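PDB 4F0Q: restriction endonuclease from Mycobacterium sp., which cleaves DNA as a tetrameric, cytosine-modification-dependent restriction endonuclease that carries magnesium in its nuclease part. Local coordinates for residues 19-24 and 219-224; 26-31 and 43-48. All coordinates share one frame; numbering follows the deposited sequence.

Interactions 1 and 2 lie in the N-terminal part of the chain, with centres about 15 Å apart. Strands 22-24 and 28-30 follow each other, so interaction 2 is nested in the long loop that interaction 1 closes. Between them, Asp27 OD2 accepts a hydrogen bond from Phe24 N. Helix 48-52 also joins them. It starts at the end of segment 43-48, and its Leu51 packs on Val23 and Phe221 and accepts from Arg21 NE. Phe178 backs both, through the side chains of Val23 and Val219 and the backbone of Gly26 and Asp27. The magnesium site, at Asp334, Gln355 and Ala356, includes no residue of either contact.

Interaction 1. Residues 19-24 and 219-224; sequences KPRLVF and VDFRWI
Strand 22-24 and strand 218-220, just before helix 222-227, form a small two-stranded antiparallel sheet. It joins strand 22-24 to the PUA-clan AspBHI N-terminal family region. In the hydrogen-bonded pair, Val23 N donates to Val219 O at 2.9 Å, and Val219 N returns the bond to Val23 O at 2.9 Å, both nearly along the C=O axis. Further on, Phe221 N reaches Arg21 O only weakly, at 3.4 Å.

Asp220 is buried, with partners for both oxygens. Asp220 OD1 accepts from Arg222 N at 3.1 Å, a capping bond at the turn into the helix. Asp220 OD1 also takes a weak bond from Arg21 N at 3.3 Å. Asp220 OD2 forms a salt bridge with Arg222 NE at 3.3 Å. Arg222 bends at chi3 (-63°). Its side chain runs beside that of Pro20, and Pro20 CG sits over one face of the guanidinium, toward its rim, 3.3 Å from Arg222 NH2. Arg222 NH1 donates to Ala17 O.

Arg21 runs to the other side of the pair, where its NE, near Phe221 CB, donates to Leu51 O and NH2 forms a salt bridge with Asp225. There, Val23 CG1 touches the Phe221 ring at CD2, 3.5 Å away, and packs against Val219 CG2.

Asp220 thus holds the helix-turn N, the Arg222 side chain and, weakly, Arg21 N just before strand 22-24. The nearby positive charge probably favours its ionised form.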
ATOM      1  N   LYS A  19       6.727  44.755 -20.180  1.00 29.20           N
ATOM      2  CA  LYS A  19       5.368  44.626 -19.670  1.00 27.91           C
ATOM      3  C   LYS A  19       4.941  43.164 -19.583  1.00 27.59           C
ATOM      4  O   LYS A  19       4.893  42.468 -20.597  1.00 28.51           O
ATOM      5  CB  LYS A  19       4.387  45.406 -20.546  1.00 31.63           C
ATOM      6  CG  LYS A  19       2.974  45.457 -19.993  1.00 33.71           C
ATOM      7  CD  LYS A  19       2.934  46.203 -18.671  1.00 34.96           C
ATOM      8  CE  LYS A  19       1.533  46.220 -18.085  1.00 39.89           C
ATOM      9  NZ  LYS A  19       1.489  46.942 -16.782  1.00 48.29           N
ATOM     10  N   PRO A  20       4.627  42.696 -18.366  1.00 25.64           N
ATOM     11  CA  PRO A  20       4.222  41.306 -18.134  1.00 25.97           C
ATOM     12  C   PRO A  20       2.818  41.021 -18.658  1.00 25.80           C
ATOM     13  O   PRO A  20       1.910  41.824 -18.442  1.00 30.41           O
ATOM     14  CB  PRO A  20       4.231  41.184 -16.601  1.00 22.86           C
ATOM     15  CG  PRO A  20       4.970  42.390 -16.102  1.00 22.19           C
ATOM     16  CD  PRO A  20       4.710  43.457 -17.109  1.00 24.53           C
ATOM     17  N   ARG A  21       2.648  39.894 -19.341  1.00 22.60           N
ATOM     18  CA  ARG A  21       1.323  39.457 -19.768  1.00 24.28           C
ATOM     19  C   ARG A  21       1.031  38.037 -19.279  1.00 22.51           C
ATOM     20  O   ARG A  21       1.354  37.049 -19.939  1.00 22.76           O
ATOM     21  CB  ARG A  21       1.152  39.587 -21.288  1.00 25.76           C
ATOM     22  CG  ARG A  21       2.279  39.003 -22.120  1.00 23.68           C
ATOM     23  CD  ARG A  21       2.016  39.208 -23.602  1.00 21.63           C
ATOM     24  NE  ARG A  21       2.727  38.233 -24.423  1.00 20.79           N
ATOM     25  CZ  ARG A  21       3.987  38.366 -24.820  1.00 19.53           C
ATOM     26  NH1 ARG A  21       4.687  39.436 -24.473  1.00 19.02           N
ATOM     27  NH2 ARG A  21       4.548  37.424 -25.565  1.00 23.36           N
ATOM     28  N   LEU A  22       0.415  37.954 -18.105  1.00 22.01           N
ATOM     29  CA  LEU A  22       0.202  36.681 -17.430  1.00 21.13           C
ATOM     30  C   LEU A  22      -1.022  35.940 -17.952  1.00 20.55           C
ATOM     31  O   LEU A  22      -2.133  36.470 -17.940  1.00 21.93           O
ATOM     32  CB  LEU A  22       0.054  36.904 -15.925  1.00 18.95           C
ATOM     33  CG  LEU A  22       1.144  37.730 -15.240  1.00 21.91           C
ATOM     34  CD1 LEU A  22       0.850  37.869 -13.754  1.00 15.76           C
ATOM     35  CD2 LEU A  22       2.512  37.109 -15.463  1.00 17.01           C
ATOM     36  N   VAL A  23      -0.812  34.710 -18.408  1.00 21.52           N
ATOM     37  CA  VAL A  23      -1.922  33.838 -18.770  1.00 15.84           C
ATOM     38  C   VAL A  23      -2.084  32.764 -17.697  1.00 16.94           C
ATOM     39  O   VAL A  23      -1.116  32.115 -17.305  1.00 16.90           O
ATOM     40  CB  VAL A  23      -1.734  33.205 -20.169  1.00 15.57           C
ATOM     41  CG1 VAL A  23      -0.388  32.509 -20.274  1.00 16.68           C
ATOM     42  CG2 VAL A  23      -2.871  32.240 -20.479  1.00 14.97           C
ATOM     43  N   PHE A  24      -3.307  32.597 -17.208  1.00 19.76           N
ATOM     44  CA  PHE A  24      -3.564  31.661 -16.121  1.00 17.99           C
ATOM     45  C   PHE A  24      -4.186  30.365 -16.621  1.00 15.31           C
ATOM     46  O   PHE A  24      -4.778  30.325 -17.698  1.00 19.18           O
ATOM     47  CB  PHE A  24      -4.458  32.306 -15.059  1.00 17.20           C
ATOM     48  CG  PHE A  24      -3.852  33.519 -14.417  1.00 17.85           C
ATOM     49  CD1 PHE A  24      -3.042  33.395 -13.300  1.00 17.70           C
ATOM     50  CD2 PHE A  24      -4.087  34.783 -14.932  1.00 17.07           C
ATOM     51  CE1 PHE A  24      -2.481  34.509 -12.707  1.00 18.50           C
ATOM     52  CE2 PHE A  24      -3.528  35.901 -14.344  1.00 17.17           C
ATOM     53  CZ  PHE A  24      -2.724  35.765 -13.230  1.00 19.74           C
ATOM     54  N   VAL A 219       1.527  31.389 -16.363  1.00 15.77           N
ATOM     55  CA  VAL A 219       2.863  31.782 -16.800  1.00 19.41           C
ATOM     56  C   VAL A 219       2.896  33.178 -17.417  1.00 20.12           C
ATOM     57  O   VAL A 219       1.870  33.715 -17.837  1.00 19.02           O
ATOM     58  CB  VAL A 219       3.449  30.781 -17.825  1.00 18.35           C
ATOM     59  CG1 VAL A 219       3.662  29.413 -17.187  1.00 16.43           C
ATOM     60  CG2 VAL A 219       2.548  30.677 -19.044  1.00 20.63           C
ATOM     61  N   ASP A 220       4.093  33.757 -17.455  1.00 19.02           N
ATOM     62  CA  ASP A 220       4.326  35.016 -18.144  1.00 18.23           C
ATOM     63  C   ASP A 220       4.829  34.680 -19.540  1.00 21.01           C
ATOM     64  O   ASP A 220       5.794  33.933 -19.692  1.00 19.39           O
ATOM     65  CB  ASP A 220       5.368  35.848 -17.394  1.00 21.18           C
ATOM     66  CG  ASP A 220       5.402  37.300 -17.843  1.00 18.32           C
ATOM     67  OD1 ASP A 220       5.026  37.586 -18.999  1.00 20.86           O
ATOM     68  OD2 ASP A 220       5.809  38.159 -17.034  1.00 16.65           O
ATOM     69  N   PHE A 221       4.177  35.229 -20.561  1.00 20.77           N
ATOM     70  CA  PHE A 221       4.535  34.910 -21.938  1.00 21.69           C
ATOM     71  C   PHE A 221       5.838  35.563 -22.389  1.00 20.05           C
ATOM     72  O   PHE A 221       6.315  35.311 -23.496  1.00 24.20           O
ATOM     73  CB  PHE A 221       3.398  35.258 -22.900  1.00 22.51           C
ATOM     74  CG  PHE A 221       2.729  34.055 -23.495  1.00 24.58           C
ATOM     75  CD1 PHE A 221       3.330  33.353 -24.528  1.00 23.47           C
ATOM     76  CD2 PHE A 221       1.506  33.619 -23.019  1.00 24.64           C
ATOM     77  CE1 PHE A 221       2.719  32.241 -25.075  1.00 29.76           C
ATOM     78  CE2 PHE A 221       0.888  32.509 -23.564  1.00 23.54           C
ATOM     79  CZ  PHE A 221       1.496  31.818 -24.591  1.00 27.22           C
ATOM     80  N   ARG A 222       6.416  36.398 -21.530  1.00 22.69           N
ATOM     81  CA  ARG A 222       7.724  36.980 -21.803  1.00 20.96           C
ATOM     82  C   ARG A 222       8.808  35.907 -21.721  1.00 21.04           C
ATOM     83  O   ARG A 222       9.909  36.081 -22.242  1.00 23.07           O
ATOM     84  CB  ARG A 222       8.023  38.129 -20.839  1.00 20.91           C
ATOM     85  CG  ARG A 222       7.120  39.336 -21.031  1.00 21.08           C
ATOM     86  CD  ARG A 222       7.601  40.528 -20.224  1.00 22.41           C
ATOM     87  NE  ARG A 222       7.560  40.273 -18.787  1.00 20.62           N
ATOM     88  CZ  ARG A 222       7.920  41.156 -17.863  1.00 20.65           C
ATOM     89  NH1 ARG A 222       8.351  42.357 -18.222  1.00 21.23           N
ATOM     90  NH2 ARG A 222       7.851  40.839 -16.577  1.00 22.13           N
ATOM     91  N   TRP A 223       8.479  34.802 -21.058  1.00 17.89           N
ATOM     92  CA  TRP A 223       9.326  33.618 -21.027  1.00 17.22           C
ATOM     93  C   TRP A 223       9.548  33.127 -22.454  1.00 19.30           C
ATOM     94  O   TRP A 223      10.682  32.884 -22.881  1.00 20.95           O
ATOM     95  CB  TRP A 223       8.638  32.529 -20.198  1.00 19.98           C
ATOM     96  CG  TRP A 223       9.409  31.250 -20.049  1.00 19.71           C
ATOM     97  CD1 TRP A 223      10.747  31.064 -20.250  1.00 21.71           C
ATOM     98  CD2 TRP A 223       8.880  29.975 -19.663  1.00 18.24           C
ATOM     99  NE1 TRP A 223      11.082  29.751 -20.012  1.00 17.79           N
ATOM    100  CE2 TRP A 223       9.954  29.063 -19.652  1.00 18.47           C
ATOM    101  CE3 TRP A 223       7.603  29.517 -19.327  1.00 16.28           C
ATOM    102  CZ2 TRP A 223       9.789  27.722 -19.316  1.00 17.02           C
ATOM    103  CZ3 TRP A 223       7.441  28.185 -18.995  1.00 14.17           C
ATOM    104  CH2 TRP A 223       8.528  27.303 -18.992  1.00 15.94           C
ATOM    105  N   ILE A 224       8.447  32.995 -23.187  1.00 21.43           N
ATOM    106  CA  ILE A 224       8.490  32.559 -24.576  1.00 25.65           C
ATOM    107  C   ILE A 224       9.160  33.611 -25.455  1.00 22.63           C
ATOM    108  O   ILE A 224       9.902  33.273 -26.378  1.00 23.52           O
ATOM    109  CB  ILE A 224       7.078  32.236 -25.106  1.00 25.10           C
ATOM    110  CG1 ILE A 224       6.441  31.138 -24.254  1.00 29.38           C
ATOM    111  CG2 ILE A 224       7.130  31.800 -26.560  1.00 18.95           C
ATOM    112  CD1 ILE A 224       7.287  29.884 -24.161  1.00 26.73           C
TER

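Interaction 2. Residues 26-31 and 43-48; sequences GDELRY and DGFVNY
Two main-chain hydrogen bonds join strand 28-30 to segment 43-48, both made by Arg30. Arg30 N donates to Val46 O at 2.9 Å. Arg30 O accepts from Tyr48 N at 3.0 Å, in the carbonyl plane. Two waters add bridges: one links Glu28 O to Val46 N, the latter weakly, and the other donates to both Arg30 O and Asn47 OD1.

Strand 28-30 and the weakly bonded strand 45-47 run parallel, Arg30 beside Asn47, but splay, with 56° between their directions. They belong to a mixed sheet. Strand 28-30 also pairs antiparallel with strand 175-193, and strand 45-47 with strand 41-42. Asn47 then takes the N-cap position of helix 48-52, where its OD1 weakly accepts from His49 N; its ND2 donates to Asn36 O.

The charged pair is Arg30 and Asp43. Arg30 has CG anti to the backbone N and bends at chi2 (71°). Arg30 NE donates to Asp43 OD2 at 3.0 Å, nearly straight and on the anti lone pair. Guanidinium and carboxylate are nearly coplanar. NH1 is taken by Gly174 O.

The aromatic pair is T-shaped. The CD1-CE1 edge of Tyr31 meets the face of Tyr48, with centroids 5.0 Å apart. Both side chains start anti to the backbone N and point the same way. The hydroxyl of Tyr31 bonds to Leu64 N, and that of Tyr48 to Val62 O.

Phe45 lies beside Glu28, and its ring edge meets the backbone, with CD2 3.2 Å from Glu28 O. Among aliphatic groups, Leu29 CD2 rests on Val46 CB at 3.8 Å.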
ATOM      1  N   GLY A  26      -6.714  27.862 -17.381  1.00 16.26           N
ATOM      2  CA  GLY A  26      -8.155  27.911 -17.532  1.00 16.40           C
ATOM      3  C   GLY A  26      -8.613  29.131 -18.308  1.00 18.29           C
ATOM      4  O   GLY A  26      -9.801  29.281 -18.593  1.00 18.58           O
ATOM      5  N   ASP A  27      -7.667  30.003 -18.647  1.00 19.23           N
ATOM      6  CA  ASP A  27      -7.967  31.207 -19.416  1.00 16.53           C
ATOM      7  C   ASP A  27      -8.563  30.867 -20.776  1.00 14.58           C
ATOM      8  O   ASP A  27      -8.005  30.070 -21.529  1.00 13.32           O
ATOM      9  CB  ASP A  27      -6.715  32.069 -19.594  1.00 13.24           C
ATOM     10  CG  ASP A  27      -6.380  32.875 -18.353  1.00 18.41           C
ATOM     11  OD1 ASP A  27      -6.879  32.529 -17.262  1.00 21.57           O
ATOM     12  OD2 ASP A  27      -5.612  33.855 -18.469  1.00 16.14           O
ATOM     13  N   GLU A  28      -9.705  31.477 -21.077  1.00 14.52           N
ATOM     14  CA  GLU A  28     -10.394  31.247 -22.338  1.00 17.81           C
ATOM     15  C   GLU A  28      -9.940  32.248 -23.393  1.00 17.58           C
ATOM     16  O   GLU A  28     -10.211  33.444 -23.289  1.00 17.40           O
ATOM     17  CB  GLU A  28     -11.908  31.323 -22.138  1.00 20.37           C
ATOM     18  CG  GLU A  28     -12.456  30.234 -21.230  1.00 24.70           C
ATOM     19  CD  GLU A  28     -13.923  30.424 -20.901  1.00 25.91           C
ATOM     20  OE1 GLU A  28     -14.401  31.575 -20.953  1.00 25.27           O
ATOM     21  OE2 GLU A  28     -14.597  29.418 -20.592  1.00 27.66           O
ATOM     22  N   LEU A  29      -9.249  31.745 -24.408  1.00 17.31           N
ATOM     23  CA  LEU A  29      -8.663  32.591 -25.436  1.00 15.54           C
ATOM     24  C   LEU A  29      -9.376  32.413 -26.770  1.00 21.50           C
ATOM     25  O   LEU A  29      -9.786  31.308 -27.123  1.00 20.51           O
ATOM     26  CB  LEU A  29      -7.178  32.264 -25.595  1.00 15.42           C
ATOM     27  CG  LEU A  29      -6.366  32.177 -24.301  1.00 14.82           C
ATOM     28  CD1 LEU A  29      -4.953  31.692 -24.585  1.00 13.35           C
ATOM     29  CD2 LEU A  29      -6.343  33.518 -23.584  1.00 13.58           C
ATOM     30  N   ARG A  30      -9.524  33.509 -27.506  1.00 20.94           N
ATOM     31  CA  ARG A  30     -10.106  33.463 -28.841  1.00 20.59           C
ATOM     32  C   ARG A  30      -9.032  33.098 -29.856  1.00 19.44           C
ATOM     33  O   ARG A  30      -8.008  33.773 -29.950  1.00 20.26           O
ATOM     34  CB  ARG A  30     -10.719  34.819 -29.196  1.00 21.61           C
ATOM     35  CG  ARG A  30     -11.231  34.925 -30.622  1.00 21.41           C
ATOM     36  CD  ARG A  30     -12.486  34.094 -30.835  1.00 22.40           C
ATOM     37  NE  ARG A  30     -13.042  34.286 -32.172  1.00 21.24           N
ATOM     38  CZ  ARG A  30     -12.771  33.507 -33.214  1.00 24.37           C
ATOM     39  NH1 ARG A  30     -11.954  32.472 -33.078  1.00 22.88           N
ATOM     40  NH2 ARG A  30     -13.320  33.760 -34.393  1.00 30.12           N
ATOM     41  N   TYR A  31      -9.261  32.028 -30.611  1.00 19.96           N
ATOM     42  CA  TYR A  31      -8.301  31.616 -31.630  1.00 21.66           C
ATOM     43  C   TYR A  31      -8.859  31.721 -33.044  1.00 22.18           C
ATOM     44  O   TYR A  31      -9.801  31.018 -33.408  1.00 25.12           O
ATOM     45  CB  TYR A  31      -7.796  30.193 -31.380  1.00 23.45           C
ATOM     46  CG  TYR A  31      -6.756  29.753 -32.388  1.00 19.96           C
ATOM     47  CD1 TYR A  31      -5.440  30.181 -32.283  1.00 17.99           C
ATOM     48  CD2 TYR A  31      -7.091  28.922 -33.450  1.00 24.27           C
ATOM     49  CE1 TYR A  31      -4.485  29.792 -33.201  1.00 17.82           C
ATOM     50  CE2 TYR A  31      -6.141  28.526 -34.375  1.00 23.41           C
ATOM     51  CZ  TYR A  31      -4.839  28.964 -34.245  1.00 23.70           C
ATOM     52  OH  TYR A  31      -3.886  28.576 -35.159  1.00 23.69           O
ATOM     53  N   ASP A  43     -13.398  39.295 -29.968  1.00 30.69           N
ATOM     54  CA  ASP A  43     -14.703  38.668 -29.758  1.00 27.95           C
ATOM     55  C   ASP A  43     -15.015  38.418 -28.283  1.00 25.34           C
ATOM     56  O   ASP A  43     -15.554  37.372 -27.921  1.00 26.01           O
ATOM     57  CB  ASP A  43     -14.826  37.367 -30.559  1.00 27.91           C
ATOM     58  CG  ASP A  43     -14.981  37.613 -32.048  1.00 30.24           C
ATOM     59  OD1 ASP A  43     -15.563  38.652 -32.423  1.00 35.61           O
ATOM     60  OD2 ASP A  43     -14.521  36.766 -32.844  1.00 30.76           O
ATOM     61  N   GLY A  44     -14.670  39.385 -27.439  1.00 24.03           N
ATOM     62  CA  GLY A  44     -14.963  39.303 -26.020  1.00 22.91           C
ATOM     63  C   GLY A  44     -13.934  38.516 -25.232  1.00 23.12           C
ATOM     64  O   GLY A  44     -14.044  38.385 -24.012  1.00 25.89           O
ATOM     65  N   PHE A  45     -12.933  37.989 -25.928  1.00 25.79           N
ATOM     66  CA  PHE A  45     -11.892  37.195 -25.286  1.00 23.28           C
ATOM     67  C   PHE A  45     -10.500  37.650 -25.705  1.00 23.04           C
ATOM     68  O   PHE A  45     -10.339  38.339 -26.713  1.00 26.92           O
ATOM     69  CB  PHE A  45     -12.079  35.708 -25.602  1.00 19.84           C
ATOM     70  CG  PHE A  45     -13.305  35.106 -24.978  1.00 22.93           C
ATOM     71  CD1 PHE A  45     -14.536  35.192 -25.610  1.00 26.12           C
ATOM     72  CD2 PHE A  45     -13.229  34.454 -23.760  1.00 19.82           C
ATOM     73  CE1 PHE A  45     -15.666  34.640 -25.036  1.00 21.86           C
ATOM     74  CE2 PHE A  45     -14.354  33.899 -23.182  1.00 19.83           C
ATOM     75  CZ  PHE A  45     -15.574  33.993 -23.822  1.00 19.28           C
ATOM     76  N   VAL A  46      -9.497  37.261 -24.925  1.00 23.21           N
ATOM     77  CA  VAL A  46      -8.114  37.604 -25.222  1.00 22.01           C
ATOM     78  C   VAL A  46      -7.657  36.950 -26.520  1.00 23.66           C
ATOM     79  O   VAL A  46      -7.787  35.738 -26.697  1.00 23.21           O
ATOM     80  CB  VAL A  46      -7.171  37.178 -24.081  1.00 25.83           C
ATOM     81  CG1 VAL A  46      -5.720  37.436 -24.461  1.00 24.60           C
ATOM     82  CG2 VAL A  46      -7.531  37.908 -22.797  1.00 27.60           C
ATOM     83  N   ASN A  47      -7.133  37.763 -27.430  1.00 23.92           N
ATOM     84  CA  ASN A  47      -6.623  37.266 -28.700  1.00 23.76           C
ATOM     85  C   ASN A  47      -5.400  36.380 -28.490  1.00 23.09           C
ATOM     86  O   ASN A  47      -4.427  36.791 -27.859  1.00 22.97           O
ATOM     87  CB  ASN A  47      -6.284  38.434 -29.629  1.00 24.33           C
ATOM     88  CG  ASN A  47      -5.867  37.980 -31.013  1.00 21.09           C
ATOM     89  OD1 ASN A  47      -6.142  36.852 -31.421  1.00 23.50           O
ATOM     90  ND2 ASN A  47      -5.201  38.863 -31.748  1.00 24.21           N
ATOM     91  N   TYR A  48      -5.466  35.159 -29.013  1.00 22.85           N
ATOM     92  CA  TYR A  48      -4.381  34.194 -28.874  1.00 20.64           C
ATOM     93  C   TYR A  48      -3.085  34.695 -29.500  1.00 20.19           C
ATOM     94  O   TYR A  48      -2.030  34.675 -28.866  1.00 20.72           O
ATOM     95  CB  TYR A  48      -4.779  32.852 -29.502  1.00 21.90           C
ATOM     96  CG  TYR A  48      -3.628  31.881 -29.667  1.00 20.88           C
ATOM     97  CD1 TYR A  48      -3.287  30.999 -28.652  1.00 21.61           C
ATOM     98  CD2 TYR A  48      -2.888  31.844 -30.845  1.00 18.37           C
ATOM     99  CE1 TYR A  48      -2.236  30.110 -28.803  1.00 20.36           C
ATOM    100  CE2 TYR A  48      -1.838  30.965 -31.002  1.00 18.98           C
ATOM    101  CZ  TYR A  48      -1.516  30.100 -29.980  1.00 18.52           C
ATOM    102  OH  TYR A  48      -0.468  29.221 -30.140  1.00 17.25           O
TER
HETATM  103  O   HOH W   1     -10.138  35.564 -22.147  1.00 20.62           O
HETATM  104  O   HOH W   2      -6.415  34.481 -32.374  1.00 24.58           O